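Long-range contact in DNA polymerase III beta subunit (Streptococcus pyogenes, PDB 2AVT), which probably encircles DNA as a ring-shaped dimeric sliding clamp that tethers the replicative polymerase to its template: residues I30-V43 with I69-F82. Residues are numbered along the deposited sequence; the frame is centred on the assembly and turned at random.
Sequences ILSSIKIEVTSTGV and ITSPGAILLEASFF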
ATOM      1  N   ILE A  30      -5.110 -27.328   2.794  1.00 22.05           N
ATOM      2  CA  ILE A  30      -6.522 -27.168   2.460  1.00 21.65           C
ATOM      3  C   ILE A  30      -7.162 -25.877   2.997  1.00 20.15           C
ATOM      4  O   ILE A  30      -8.206 -25.454   2.506  1.00 20.78           O
ATOM      5  CB  ILE A  30      -7.340 -28.396   2.934  1.00 25.34           C
ATOM      6  CG1 ILE A  30      -8.674 -28.449   2.188  1.00 24.78           C
ATOM      7  CG2 ILE A  30      -7.549 -28.357   4.460  1.00 21.98           C
ATOM      8  CD1 ILE A  30      -8.519 -28.650   0.681  1.00 26.56           C
ATOM      9  N   LEU A  31      -6.525 -25.221   3.964  1.00 16.65           N
ATOM     10  CA  LEU A  31      -7.105 -23.996   4.517  1.00 18.72           C
ATOM     11  C   LEU A  31      -6.969 -22.791   3.594  1.00 18.70           C
ATOM     12  O   LEU A  31      -7.493 -21.720   3.895  1.00 18.30           O
ATOM     13  CB  LEU A  31      -6.503 -23.676   5.896  1.00 17.30           C
ATOM     14  CG  LEU A  31      -6.790 -24.718   6.984  1.00 20.37           C
ATOM     15  CD1 LEU A  31      -6.250 -24.225   8.323  1.00 21.19           C
ATOM     16  CD2 LEU A  31      -8.303 -24.964   7.086  1.00 21.49           C
ATOM     17  N   SER A  32      -6.241 -22.951   2.490  1.00 17.67           N
ATOM     18  CA  SER A  32      -6.097 -21.865   1.513  1.00 18.98           C
ATOM     19  C   SER A  32      -7.384 -21.786   0.678  1.00 18.32           C
ATOM     20  O   SER A  32      -7.605 -20.836  -0.076  1.00 21.11           O
ATOM     21  CB  SER A  32      -4.930 -22.153   0.559  1.00 17.27           C
ATOM     22  OG  SER A  32      -5.211 -23.317  -0.204  1.00 16.97           O
ATOM     23  N   SER A  33      -8.235 -22.791   0.798  1.00 20.86           N
ATOM     24  CA  SER A  33      -9.445 -22.787   0.000  1.00 24.96           C
ATOM     25  C   SER A  33     -10.674 -22.192   0.674  1.00 25.86           C
ATOM     26  O   SER A  33     -10.745 -22.062   1.909  1.00 21.93           O
ATOM     27  CB  SER A  33      -9.749 -24.207  -0.472  1.00 30.02           C
ATOM     28  OG  SER A  33      -9.999 -25.056   0.626  1.00 37.94           O
ATOM     29  N   ILE A  34     -11.623 -21.771  -0.155  1.00 21.60           N
ATOM     30  CA  ILE A  34     -12.869 -21.260   0.373  1.00 21.20           C
ATOM     31  C   ILE A  34     -13.862 -22.385   0.128  1.00 21.62           C
ATOM     32  O   ILE A  34     -13.837 -23.048  -0.921  1.00 21.96           O
ATOM     33  CB  ILE A  34     -13.311 -19.950  -0.332  1.00 22.49           C
ATOM     34  CG1 ILE A  34     -14.627 -19.457   0.281  1.00 23.16           C
ATOM     35  CG2 ILE A  34     -13.438 -20.171  -1.817  1.00 17.55           C
ATOM     36  CD1 ILE A  34     -14.851 -17.962   0.147  1.00 24.32           C
ATOM     37  N   LYS A  35     -14.708 -22.642   1.115  1.00 20.19           N
ATOM     38  CA  LYS A  35     -15.695 -23.701   0.999  1.00 21.19           C
ATOM     39  C   LYS A  35     -17.023 -23.070   0.624  1.00 22.11           C
ATOM     40  O   LYS A  35     -17.453 -22.099   1.237  1.00 22.51           O
ATOM     41  CB  LYS A  35     -15.801 -24.454   2.329  1.00 24.12           C
ATOM     42  CG  LYS A  35     -16.846 -25.538   2.372  1.00 25.68           C
ATOM     43  CD  LYS A  35     -16.905 -26.136   3.775  1.00 31.82           C
ATOM     44  CE  LYS A  35     -18.133 -27.014   3.957  1.00 37.70           C
ATOM     45  NZ  LYS A  35     -18.394 -27.280   5.413  1.00 41.88           N
ATOM     46  N   ILE A  36     -17.659 -23.618  -0.403  1.00 23.29           N
ATOM     47  CA  ILE A  36     -18.928 -23.093  -0.871  1.00 24.31           C
ATOM     48  C   ILE A  36     -20.002 -24.163  -0.762  1.00 26.85           C
ATOM     49  O   ILE A  36     -19.905 -25.218  -1.388  1.00 25.49           O
ATOM     50  CB  ILE A  36     -18.826 -22.649  -2.340  1.00 24.10           C
ATOM     51  CG1 ILE A  36     -17.728 -21.593  -2.488  1.00 23.08           C
ATOM     52  CG2 ILE A  36     -20.155 -22.086  -2.808  1.00 20.53           C
ATOM     53  CD1 ILE A  36     -17.527 -21.120  -3.909  1.00 23.95           C
ATOM     54  N   GLU A  37     -21.013 -23.904   0.058  1.00 26.66           N
ATOM     55  CA  GLU A  37     -22.105 -24.854   0.211  1.00 30.27           C
ATOM     56  C   GLU A  37     -23.375 -24.182  -0.270  1.00 29.28           C
ATOM     57  O   GLU A  37     -23.745 -23.120   0.218  1.00 29.66           O
ATOM     58  CB  GLU A  37     -22.266 -25.265   1.668  1.00 33.12           C
ATOM     59  CG  GLU A  37     -21.065 -25.964   2.235  1.00 37.25           C
ATOM     60  CD  GLU A  37     -21.188 -26.177   3.727  1.00 42.01           C
ATOM     61  OE1 GLU A  37     -21.402 -25.176   4.458  1.00 39.35           O
ATOM     62  OE2 GLU A  37     -21.065 -27.341   4.163  1.00 45.46           O
ATOM     63  N   VAL A  38     -24.037 -24.809  -1.230  1.00 29.33           N
ATOM     64  CA  VAL A  38     -25.255 -24.257  -1.782  1.00 29.61           C
ATOM     65  C   VAL A  38     -26.459 -25.036  -1.273  1.00 31.11           C
ATOM     66  O   VAL A  38     -26.560 -26.251  -1.479  1.00 30.88           O
ATOM     67  CB  VAL A  38     -25.220 -24.299  -3.327  1.00 30.92           C
ATOM     68  CG1 VAL A  38     -26.492 -23.704  -3.895  1.00 29.84           C
ATOM     69  CG2 VAL A  38     -23.989 -23.539  -3.844  1.00 26.90           C
ATOM     70  N   THR A  39     -27.360 -24.338  -0.585  1.00 33.01           N
ATOM     71  CA  THR A  39     -28.569 -24.966  -0.060  1.00 33.83           C
ATOM     72  C   THR A  39     -29.801 -24.269  -0.625  1.00 34.66           C
ATOM     73  O   THR A  39     -29.688 -23.273  -1.347  1.00 34.95           O
ATOM     74  CB  THR A  39     -28.611 -24.919   1.481  1.00 34.76           C
ATOM     75  OG1 THR A  39     -28.806 -23.571   1.921  1.00 34.47           O
ATOM     76  CG2 THR A  39     -27.305 -25.441   2.054  1.00 35.47           C
ATOM     77  N   SER A  40     -30.978 -24.785  -0.294  1.00 36.03           N
ATOM     78  CA  SER A  40     -32.218 -24.210  -0.803  1.00 36.04           C
ATOM     79  C   SER A  40     -32.445 -22.759  -0.396  1.00 34.77           C
ATOM     80  O   SER A  40     -33.069 -21.981  -1.123  1.00 34.16           O
ATOM     81  CB  SER A  40     -33.402 -25.051  -0.331  1.00 39.20           C
ATOM     82  OG  SER A  40     -33.205 -26.415  -0.655  1.00 45.51           O
ATOM     83  N   THR A  41     -31.922 -22.384   0.762  1.00 34.47           N
ATOM     84  CA  THR A  41     -32.134 -21.038   1.254  1.00 33.42           C
ATOM     85  C   THR A  41     -30.986 -20.054   1.063  1.00 33.45           C
ATOM     86  O   THR A  41     -31.097 -18.894   1.454  1.00 33.82           O
ATOM     87  CB  THR A  41     -32.505 -21.086   2.736  1.00 35.75           C
ATOM     88  OG1 THR A  41     -31.514 -21.836   3.445  1.00 35.45           O
ATOM     89  CG2 THR A  41     -33.859 -21.760   2.918  1.00 35.99           C
ATOM     90  N   GLY A  42     -29.882 -20.495   0.469  1.00 32.05           N
ATOM     91  CA  GLY A  42     -28.778 -19.568   0.270  1.00 27.34           C
ATOM     92  C   GLY A  42     -27.444 -20.209  -0.065  1.00 26.07           C
ATOM     93  O   GLY A  42     -27.317 -21.432  -0.146  1.00 23.72           O
ATOM     94  N   VAL A  43     -26.444 -19.360  -0.269  1.00 25.62           N
ATOM     95  CA  VAL A  43     -25.098 -19.815  -0.584  1.00 25.16           C
ATOM     96  C   VAL A  43     -24.216 -19.494   0.613  1.00 23.49           C
ATOM     97  O   VAL A  43     -23.996 -18.333   0.948  1.00 26.07           O
ATOM     98  CB  VAL A  43     -24.564 -19.109  -1.852  1.00 27.26           C
ATOM     99  CG1 VAL A  43     -23.057 -19.338  -1.997  1.00 27.18           C
ATOM    100  CG2 VAL A  43     -25.306 -19.647  -3.088  1.00 22.60           C
ATOM    101  N   ILE A  69     -31.002 -20.002  -6.979  1.00 32.16           N
ATOM    102  CA  ILE A  69     -30.414 -21.319  -6.810  1.00 31.24           C
ATOM    103  C   ILE A  69     -31.238 -22.395  -7.497  1.00 32.40           C
ATOM    104  O   ILE A  69     -32.440 -22.531  -7.263  1.00 33.08           O
ATOM    105  CB  ILE A  69     -30.271 -21.652  -5.319  1.00 30.64           C
ATOM    106  CG1 ILE A  69     -29.246 -20.699  -4.685  1.00 31.97           C
ATOM    107  CG2 ILE A  69     -29.890 -23.107  -5.146  1.00 31.06           C
ATOM    108  CD1 ILE A  69     -29.073 -20.872  -3.187  1.00 33.55           C
ATOM    109  N   THR A  70     -30.563 -23.170  -8.335  1.00 34.01           N
ATOM    110  CA  THR A  70     -31.182 -24.233  -9.112  1.00 34.47           C
ATOM    111  C   THR A  70     -30.921 -25.628  -8.576  1.00 35.41           C
ATOM    112  O   THR A  70     -31.791 -26.496  -8.654  1.00 34.52           O
ATOM    113  CB  THR A  70     -30.686 -24.172 -10.558  1.00 35.01           C
ATOM    114  OG1 THR A  70     -31.259 -23.031 -11.201  1.00 37.76           O
ATOM    115  CG2 THR A  70     -31.052 -25.439 -11.313  1.00 38.02           C
ATOM    116  N   SER A  71     -29.722 -25.848  -8.042  1.00 34.94           N
ATOM    117  CA  SER A  71     -29.360 -27.155  -7.511  1.00 33.90           C
ATOM    118  C   SER A  71     -28.348 -27.036  -6.369  1.00 34.57           C
ATOM    119  O   SER A  71     -27.453 -26.189  -6.399  1.00 32.12           O
ATOM    120  CB  SER A  71     -28.795 -28.030  -8.633  1.00 34.17           C
ATOM    121  OG  SER A  71     -28.527 -29.342  -8.166  1.00 37.78           O
ATOM    122  N   PRO A  72     -28.496 -27.886  -5.339  1.00 34.77           N
ATOM    123  CA  PRO A  72     -27.654 -27.955  -4.137  1.00 36.24           C
ATOM    124  C   PRO A  72     -26.275 -28.540  -4.432  1.00 34.74           C
ATOM    125  O   PRO A  72     -26.076 -29.185  -5.458  1.00 35.90           O
ATOM    126  CB  PRO A  72     -28.457 -28.867  -3.193  1.00 37.50           C
ATOM    127  CG  PRO A  72     -29.864 -28.796  -3.724  1.00 38.18           C
ATOM    128  CD  PRO A  72     -29.650 -28.791  -5.213  1.00 36.36           C
ATOM    129  N   GLY A  73     -25.329 -28.318  -3.525  1.00 32.79           N
ATOM    130  CA  GLY A  73     -23.993 -28.849  -3.720  1.00 31.68           C
ATOM    131  C   GLY A  73     -22.974 -28.224  -2.790  1.00 30.55           C
ATOM    132  O   GLY A  73     -23.281 -27.298  -2.040  1.00 29.33           O
ATOM    133  N   ALA A  74     -21.753 -28.742  -2.832  1.00 28.33           N
ATOM    134  CA  ALA A  74     -20.689 -28.224  -1.991  1.00 27.19           C
ATOM    135  C   ALA A  74     -19.342 -28.444  -2.681  1.00 25.50           C
ATOM    136  O   ALA A  74     -19.085 -29.510  -3.240  1.00 28.08           O
ATOM    137  CB  ALA A  74     -20.722 -28.910  -0.635  1.00 29.54           C
ATOM    138  N   ILE A  75     -18.486 -27.431  -2.653  1.00 24.56           N
ATOM    139  CA  ILE A  75     -17.190 -27.541  -3.307  1.00 21.87           C
ATOM    140  C   ILE A  75     -16.164 -26.623  -2.671  1.00 21.29           C
ATOM    141  O   ILE A  75     -16.526 -25.642  -2.019  1.00 21.36           O
ATOM    142  CB  ILE A  75     -17.306 -27.201  -4.826  1.00 22.32           C
ATOM    143  CG1 ILE A  75     -16.024 -27.596  -5.560  1.00 23.97           C
ATOM    144  CG2 ILE A  75     -17.545 -25.703  -5.029  1.00 21.01           C
ATOM    145  CD1 ILE A  75     -16.064 -27.292  -7.047  1.00 26.57           C
ATOM    146  N   LEU A  76     -14.888 -26.968  -2.849  1.00 20.20           N
ATOM    147  CA  LEU A  76     -13.760 -26.189  -2.355  1.00 18.60           C
ATOM    148  C   LEU A  76     -12.961 -25.640  -3.551  1.00 20.65           C
ATOM    149  O   LEU A  76     -12.674 -26.368  -4.502  1.00 20.22           O
ATOM    150  CB  LEU A  76     -12.820 -27.059  -1.508  1.00 21.45           C
ATOM    151  CG  LEU A  76     -13.353 -27.842  -0.301  1.00 21.30           C
ATOM    152  CD1 LEU A  76     -12.183 -28.561   0.384  1.00 23.42           C
ATOM    153  CD2 LEU A  76     -14.028 -26.884   0.675  1.00 20.25           C
ATOM    154  N   LEU A  77     -12.580 -24.371  -3.478  1.00 20.58           N
ATOM    155  CA  LEU A  77     -11.815 -23.714  -4.533  1.00 21.10           C
ATOM    156  C   LEU A  77     -10.741 -22.867  -3.856  1.00 22.21           C
ATOM    157  O   LEU A  77     -10.955 -22.390  -2.736  1.00 22.17           O
ATOM    158  CB  LEU A  77     -12.741 -22.801  -5.364  1.00 20.07           C
ATOM    159  CG  LEU A  77     -13.874 -23.473  -6.144  1.00 20.86           C
ATOM    160  CD1 LEU A  77     -14.885 -22.436  -6.654  1.00 22.78           C
ATOM    161  CD2 LEU A  77     -13.271 -24.251  -7.301  1.00 21.56           C
ATOM    162  N   GLU A  78      -9.586 -22.692  -4.500  1.00 21.25           N
ATOM    163  CA  GLU A  78      -8.537 -21.860  -3.901  1.00 22.85           C
ATOM    164  C   GLU A  78      -9.143 -20.473  -3.777  1.00 23.85           C
ATOM    165  O   GLU A  78      -9.545 -19.874  -4.773  1.00 22.33           O
ATOM    166  CB  GLU A  78      -7.292 -21.802  -4.790  1.00 25.12           C
ATOM    167  CG  GLU A  78      -6.478 -23.080  -4.819  1.00 25.82           C
ATOM    168  CD  GLU A  78      -5.949 -23.462  -3.450  1.00 26.15           C
ATOM    169  OE1 GLU A  78      -5.516 -22.558  -2.710  1.00 28.07           O
ATOM    170  OE2 GLU A  78      -5.952 -24.665  -3.124  1.00 28.89           O
ATOM    171  N   ALA A  79      -9.205 -19.961  -2.554  1.00 23.37           N
ATOM    172  CA  ALA A  79      -9.817 -18.662  -2.283  1.00 23.39           C
ATOM    173  C   ALA A  79      -9.348 -17.431  -3.071  1.00 25.10           C
ATOM    174  O   ALA A  79     -10.126 -16.842  -3.820  1.00 22.51           O
ATOM    175  CB  ALA A  79      -9.738 -18.371  -0.802  1.00 22.74           C
ATOM    176  N   SER A  80      -8.105 -17.009  -2.867  1.00 24.64           N
ATOM    177  CA  SER A  80      -7.586 -15.829  -3.553  1.00 27.98           C
ATOM    178  C   SER A  80      -7.737 -15.933  -5.062  1.00 29.37           C
ATOM    179  O   SER A  80      -8.106 -14.972  -5.734  1.00 30.86           O
ATOM    180  CB  SER A  80      -6.114 -15.614  -3.199  1.00 30.50           C
ATOM    181  OG  SER A  80      -6.004 -15.129  -1.878  1.00 35.25           O
ATOM    182  N   PHE A  81      -7.457 -17.115  -5.587  1.00 27.78           N
ATOM    183  CA  PHE A  81      -7.563 -17.352  -7.013  1.00 27.12           C
ATOM    184  C   PHE A  81      -9.027 -17.240  -7.484  1.00 26.99           C
ATOM    185  O   PHE A  81      -9.328 -16.566  -8.476  1.00 23.79           O
ATOM    186  CB  PHE A  81      -6.984 -18.735  -7.311  1.00 28.69           C
ATOM    187  CG  PHE A  81      -7.051 -19.128  -8.756  1.00 29.85           C
ATOM    188  CD1 PHE A  81      -6.408 -18.381  -9.726  1.00 32.05           C
ATOM    189  CD2 PHE A  81      -7.752 -20.257  -9.142  1.00 30.27           C
ATOM    190  CE1 PHE A  81      -6.465 -18.755 -11.057  1.00 31.33           C
ATOM    191  CE2 PHE A  81      -7.811 -20.632 -10.469  1.00 34.45           C
ATOM    192  CZ  PHE A  81      -7.164 -19.876 -11.426  1.00 31.19           C
ATOM    193  N   PHE A  82      -9.938 -17.877  -6.760  1.00 23.72           N
ATOM    194  CA  PHE A  82     -11.344 -17.848  -7.133  1.00 23.45           C
ATOM    195  C   PHE A  82     -11.902 -16.438  -7.127  1.00 23.79           C
ATOM    196  O   PHE A  82     -12.627 -16.038  -8.043  1.00 23.38           O
ATOM    197  CB  PHE A  82     -12.168 -18.712  -6.177  1.00 24.82           C
ATOM    198  CG  PHE A  82     -13.640 -18.687  -6.463  1.00 24.03           C
ATOM    199  CD1 PHE A  82     -14.125 -19.109  -7.692  1.00 24.99           C
ATOM    200  CD2 PHE A  82     -14.540 -18.256  -5.499  1.00 23.04           C
ATOM    201  CE1 PHE A  82     -15.491 -19.109  -7.953  1.00 23.56           C
ATOM    202  CE2 PHE A  82     -15.905 -18.252  -5.754  1.00 24.82           C
ATOM    203  CZ  PHE A  82     -16.380 -18.681  -6.982  1.00 24.07           C
TER
HETATM  204  O   HOH W   1      -6.267 -18.706  -1.136  1.00 22.95           O
HETATM  205  O   HOH W   2      -6.362 -25.623  -0.653  1.00 31.33           O
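Ile36 reaches with CD1 over to the helical end of the partner segment, meeting Phe82 CE2 at 3.8 Å and Leu77 CD1 at 4.0 Å. The Phe82 ring receives Leu77 CD1 over one face, 3.5 Å above its plane and offset toward the rim, so the leucine methyl touches both the ring and the isoleucine tip. With CG1 of Ile36 anti to its carbonyl carbon (chi1 -58°) and the chain extended beyond it, CD1 gets as far as the ring. Ile34, on the same face of the sheet, lays CB against Ala79 CB, while Leu15 of helix 8-18 touches both Ile34 and Phe82. Further along, Val38 and Ile69 slide past each other in opposite directions, CG1 of the valine 3.7 Å from CG2 of the isoleucine, and the CD1 end of Ile69 lies near the carbonyls of the Thr39-Gly42 turn. The other face carries Leu76, which spreads its two methyls: CD1 touches Ile30 CD1, the two side chains crossing at about a right angle, and CD2 presses tightly on Lys35 CB at 3.4 Å. Lys35 then stretches out to a salt bridge with Glu37. Six backbone hydrogen bonds join 33-39 to 73-78, from Ile34-Leu77 to Val38-Gly73. At the far end Ala79 N donates to a lone pair of Ser32 O (3.1 Å), a carbonyl that also accepts from a water bound by Ser80 N. Glu78, at the N-cap position of helix 79-88, bends at chi2 (-61°), which brings OE1 to 2.6 Å from Ser32 OG; a second water links that hydroxyl to Glu78 OE2. Through this pairing 73-78 joins 33-39 as the outermost strand, within this chain, of an antiparallel sheet packed on helices 8-18 and 79-88, the DNA clamp fold of the bacterial beta clamp's N-terminal domain.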